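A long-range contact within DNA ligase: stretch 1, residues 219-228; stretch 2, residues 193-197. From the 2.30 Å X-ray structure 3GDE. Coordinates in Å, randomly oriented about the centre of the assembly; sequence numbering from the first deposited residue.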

ATOM      1  N   LYS A 219       5.968 -12.827  17.320  1.00 39.15           N
ATOM      2  CA  LYS A 219       7.251 -12.134  17.221  1.00 38.72           C
ATOM      3  C   LYS A 219       7.615 -11.827  15.773  1.00 38.07           C
ATOM      4  O   LYS A 219       7.069 -12.429  14.837  1.00 37.81           O
ATOM      5  CB  LYS A 219       8.377 -12.971  17.847  1.00 38.77           C
ATOM      6  CG  LYS A 219       8.256 -13.230  19.324  1.00 39.85           C
ATOM      7  CD  LYS A 219       9.221 -14.334  19.722  1.00 43.02           C
ATOM      8  CE  LYS A 219       8.974 -14.813  21.152  1.00 44.54           C
ATOM      9  NZ  LYS A 219       9.786 -16.037  21.444  1.00 45.29           N
ATOM     10  N   ILE A 220       8.540 -10.884  15.605  1.00 37.54           N
ATOM     11  CA  ILE A 220       9.171 -10.620  14.320  1.00 37.15           C
ATOM     12  C   ILE A 220       9.968 -11.856  13.911  1.00 37.12           C
ATOM     13  O   ILE A 220      10.712 -12.413  14.710  1.00 36.44           O
ATOM     14  CB  ILE A 220      10.132  -9.394  14.396  1.00 37.20           C
ATOM     15  CG1 ILE A 220       9.368  -8.125  14.794  1.00 36.84           C
ATOM     16  CG2 ILE A 220      10.887  -9.209  13.082  1.00 36.51           C
ATOM     17  CD1 ILE A 220      10.246  -6.974  15.243  1.00 36.94           C
ATOM     18  N   GLU A 221       9.783 -12.290  12.669  1.00 37.33           N
ATOM     19  CA  GLU A 221      10.627 -13.316  12.092  1.00 38.05           C
ATOM     20  C   GLU A 221      11.259 -12.814  10.800  1.00 37.37           C
ATOM     21  O   GLU A 221      10.632 -12.064  10.035  1.00 37.45           O
ATOM     22  CB  GLU A 221       9.880 -14.657  11.918  1.00 37.82           C
ATOM     23  CG  GLU A 221       8.538 -14.598  11.224  1.00 39.46           C
ATOM     24  CD  GLU A 221       7.699 -15.871  11.435  1.00 40.26           C
ATOM     25  OE1 GLU A 221       7.003 -15.973  12.477  1.00 42.25           O
ATOM     26  OE2 GLU A 221       7.727 -16.761  10.548  1.00 42.64           O
ATOM     27  N   ILE A 222      12.512 -13.211  10.576  1.00 36.80           N
ATOM     28  CA  ILE A 222      13.271 -12.761   9.416  1.00 36.27           C
ATOM     29  C   ILE A 222      12.590 -13.173   8.108  1.00 35.81           C
ATOM     30  O   ILE A 222      12.125 -14.315   7.956  1.00 35.39           O
ATOM     31  CB  ILE A 222      14.750 -13.233   9.443  1.00 36.38           C
ATOM     32  CG1 ILE A 222      15.458 -12.700  10.686  1.00 36.99           C
ATOM     33  CG2 ILE A 222      15.497 -12.734   8.202  1.00 36.74           C
ATOM     34  CD1 ILE A 222      16.932 -13.090  10.794  1.00 36.57           C
ATOM     35  N   HIS A 223      12.532 -12.207   7.192  1.00 34.89           N
ATOM     36  CA  HIS A 223      11.910 -12.332   5.874  1.00 34.28           C
ATOM     37  C   HIS A 223      10.394 -12.080   5.895  1.00 33.46           C
ATOM     38  O   HIS A 223       9.747 -12.062   4.848  1.00 33.34           O
ATOM     39  CB  HIS A 223      12.317 -13.637   5.151  1.00 34.46           C
ATOM     40  CG  HIS A 223      13.804 -13.800   5.004  1.00 36.28           C
ATOM     41  ND1 HIS A 223      14.513 -14.806   5.629  1.00 37.60           N
ATOM     42  CD2 HIS A 223      14.720 -13.060   4.334  1.00 36.67           C
ATOM     43  CE1 HIS A 223      15.796 -14.686   5.339  1.00 38.28           C
ATOM     44  NE2 HIS A 223      15.948 -13.637   4.550  1.00 38.13           N
ATOM     45  N   ILE A 224       9.842 -11.852   7.084  1.00 32.39           N
ATOM     46  CA  ILE A 224       8.482 -11.323   7.188  1.00 31.69           C
ATOM     47  C   ILE A 224       8.542  -9.850   7.594  1.00 30.47           C
ATOM     48  O   ILE A 224       9.006  -9.518   8.690  1.00 30.40           O
ATOM     49  CB  ILE A 224       7.562 -12.183   8.107  1.00 32.11           C
ATOM     50  CG1 ILE A 224       7.286 -13.529   7.424  1.00 32.75           C
ATOM     51  CG2 ILE A 224       6.240 -11.455   8.401  1.00 32.10           C
ATOM     52  CD1 ILE A 224       6.691 -14.578   8.314  1.00 34.89           C
ATOM     53  N   PRO A 225       8.079  -8.963   6.696  1.00 29.46           N
ATOM     54  CA  PRO A 225       8.257  -7.528   6.881  1.00 28.58           C
ATOM     55  C   PRO A 225       7.460  -7.000   8.048  1.00 27.62           C
ATOM     56  O   PRO A 225       6.349  -7.462   8.319  1.00 26.89           O
ATOM     57  CB  PRO A 225       7.726  -6.934   5.570  1.00 28.72           C
ATOM     58  CG  PRO A 225       6.742  -7.946   5.090  1.00 29.31           C
ATOM     59  CD  PRO A 225       7.343  -9.265   5.455  1.00 29.35           C
ATOM     60  N   VAL A 226       8.054  -6.041   8.739  1.00 27.08           N
ATOM     61  CA  VAL A 226       7.369  -5.325   9.789  1.00 26.54           C
ATOM     62  C   VAL A 226       7.098  -3.883   9.354  1.00 26.52           C
ATOM     63  O   VAL A 226       7.901  -3.262   8.641  1.00 26.53           O
ATOM     64  CB  VAL A 226       8.042  -5.515  11.199  1.00 26.96           C
ATOM     65  CG1 VAL A 226       9.274  -6.432  11.135  1.00 26.12           C
ATOM     66  CG2 VAL A 226       8.312  -4.184  11.928  1.00 26.72           C
ATOM     67  N   ARG A 227       5.926  -3.386   9.734  1.00 26.04           N
ATOM     68  CA  ARG A 227       5.516  -2.042   9.371  1.00 26.10           C
ATOM     69  C   ARG A 227       6.502  -1.055   9.970  1.00 25.52           C
ATOM     70  O   ARG A 227       6.787  -1.103  11.168  1.00 25.23           O
ATOM     71  CB  ARG A 227       4.112  -1.764   9.881  1.00 26.34           C
ATOM     72  CG  ARG A 227       3.312  -0.905   8.959  1.00 28.40           C
ATOM     73  CD  ARG A 227       2.897  -1.674   7.725  1.00 33.76           C
ATOM     74  NE  ARG A 227       1.521  -2.154   7.809  1.00 36.32           N
ATOM     75  CZ  ARG A 227       0.455  -1.403   7.559  1.00 38.08           C
ATOM     76  NH1 ARG A 227       0.597  -0.128   7.223  1.00 40.05           N
ATOM     77  NH2 ARG A 227      -0.758  -1.919   7.660  1.00 40.81           N
ATOM     78  N   MET A 228       7.046  -0.183   9.133  1.00 25.20           N
ATOM     79  CA  MET A 228       8.079   0.741   9.594  1.00 25.52           C
ATOM     80  C   MET A 228       7.541   1.775  10.583  1.00 25.40           C
ATOM     81  O   MET A 228       6.390   2.212  10.482  1.00 25.08           O
ATOM     82  CB  MET A 228       8.739   1.436   8.404  1.00 25.61           C
ATOM     83  CG  MET A 228       9.471   0.485   7.484  1.00 24.79           C
ATOM     84  SD  MET A 228       9.665   1.265   5.895  1.00 26.52           S
ATOM     85  CE  MET A 228      10.688   0.057   5.042  1.00 25.97           C
TER
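Stretch 2 193-197: AYMIT

Stretch 2 is helical, continuing a helix that begins earlier in the chain, with phi/psi near -65/-40 at Ala193 and Tyr194 and a drift to -102/-9 at Ile196 and -113/-30 at Thr197. The backbone hydrogen bonds that lie within the stretch are weak, but Thr197 OG1 turns back to Ala193 O at 2.9 Å, a firmer tie within the turn. Stretch 1 is extended without being a regular strand, apart from a type II beta turn from Glu221 to Ile224, closed by Ile224 N to Glu221 O at 3.1 Å. The register runs in opposite senses: Val226 lies nearest Ile196 (CA to CA 4.4 Å), and Arg227 nearest Met195 (CA to CA 5.0 Å).

The one direct hydrogen bond between the stretches lies at this register. Arg227 N donates to Met195 O at 2.7 Å, almost straight at 172°, while Val226 CA approaches the same oxygen at 3.4 Å in a CA-H...O contact. The next carbonyl is served by water: water 1 lies 2.6 Å from Ile196 O and 2.8 Å from Ile224 O, and accepts from Glu221 N at 3.1 Å, so a single solvent molecule joins the helical segment to the turn.

Of all the residues Ile196 is covered most, over 106 Å². With chi1 p and chi2 t, it brings CD1 to 3.4 Å from Lys219 C, packing against backbone, while its CG2 meets Ile220 CG1 at 3.9 Å. Ile224 points toward stretch 2 and rests CG2 3.5 Å from Thr197 O. At the other end, Arg227 also points toward its partner: Met195 SD lies over one face of the guanidinium and 3.8 Å from Arg227 CB, and Tyr194 CE2 sits at the guanidinium edge, 3.3 Å from Arg227 NH2. The pattern is one backbone hydrogen bond at Arg227 and Met195, with water at the next carbonyl and side chains packed around them.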

ATOM      1  N   ALA A 193      -0.040  -7.010  16.386  1.00 27.80           N
ATOM      2  CA  ALA A 193       0.271  -8.262  15.688  1.00 27.25           C
ATOM      3  C   ALA A 193       0.271  -8.104  14.156  1.00 27.15           C
ATOM      4  O   ALA A 193       1.083  -8.717  13.448  1.00 26.73           O
ATOM      5  CB  ALA A 193      -0.714  -9.350  16.108  1.00 27.23           C
ATOM      6  N   TYR A 194      -0.650  -7.285  13.660  1.00 26.89           N
ATOM      7  CA  TYR A 194      -0.705  -6.936  12.250  1.00 27.40           C
ATOM      8  C   TYR A 194       0.548  -6.192  11.784  1.00 26.97           C
ATOM      9  O   TYR A 194       1.055  -6.440  10.680  1.00 26.45           O
ATOM     10  CB  TYR A 194      -1.947  -6.093  11.956  1.00 28.16           C
ATOM     11  CG  TYR A 194      -2.169  -5.786  10.492  1.00 29.47           C
ATOM     12  CD1 TYR A 194      -1.996  -6.765   9.510  1.00 29.58           C
ATOM     13  CD2 TYR A 194      -2.593  -4.526  10.094  1.00 31.85           C
ATOM     14  CE1 TYR A 194      -2.227  -6.491   8.167  1.00 31.07           C
ATOM     15  CE2 TYR A 194      -2.829  -4.238   8.762  1.00 33.10           C
ATOM     16  CZ  TYR A 194      -2.644  -5.224   7.800  1.00 31.91           C
ATOM     17  OH  TYR A 194      -2.879  -4.923   6.474  1.00 32.08           O
ATOM     18  N   MET A 195       1.037  -5.287  12.626  1.00 26.60           N
ATOM     19  CA  MET A 195       2.217  -4.488  12.289  1.00 26.62           C
ATOM     20  C   MET A 195       3.504  -5.324  12.144  1.00 26.53           C
ATOM     21  O   MET A 195       4.420  -4.930  11.421  1.00 26.75           O
ATOM     22  CB  MET A 195       2.400  -3.336  13.287  1.00 26.74           C
ATOM     23  CG  MET A 195       1.254  -2.310  13.324  1.00 26.95           C
ATOM     24  SD  MET A 195       0.837  -1.564  11.726  1.00 27.91           S
ATOM     25  CE  MET A 195      -0.652  -0.667  12.134  1.00 29.51           C
ATOM     26  N   ILE A 196       3.575  -6.478  12.805  1.00 26.42           N
ATOM     27  CA  ILE A 196       4.773  -7.324  12.688  1.00 26.88           C
ATOM     28  C   ILE A 196       4.621  -8.537  11.758  1.00 26.68           C
ATOM     29  O   ILE A 196       5.607  -9.211  11.464  1.00 26.62           O
ATOM     30  CB  ILE A 196       5.349  -7.783  14.056  1.00 27.12           C
ATOM     31  CG1 ILE A 196       4.364  -8.686  14.791  1.00 28.26           C
ATOM     32  CG2 ILE A 196       5.794  -6.585  14.909  1.00 27.72           C
ATOM     33  CD1 ILE A 196       5.034  -9.621  15.767  1.00 29.50           C
ATOM     34  N   THR A 197       3.399  -8.810  11.299  1.00 26.71           N
ATOM     35  CA  THR A 197       3.151  -9.930  10.370  1.00 26.47           C
ATOM     36  C   THR A 197       2.713  -9.458   9.002  1.00 26.62           C
ATOM     37  O   THR A 197       2.969 -10.137   8.009  1.00 27.11           O
ATOM     38  CB  THR A 197       2.078 -10.920  10.887  1.00 26.42           C
ATOM     39  OG1 THR A 197       0.825 -10.241  11.037  1.00 24.76           O
ATOM     40  CG2 THR A 197       2.497 -11.537  12.211  1.00 25.95           C
TER
HETATM   41  O   HOH W   1       7.950 -10.273  11.209  1.00 27.33           O
HETATM   42  O   HOH W   2       6.046 -12.391  12.077  1.00 37.95           O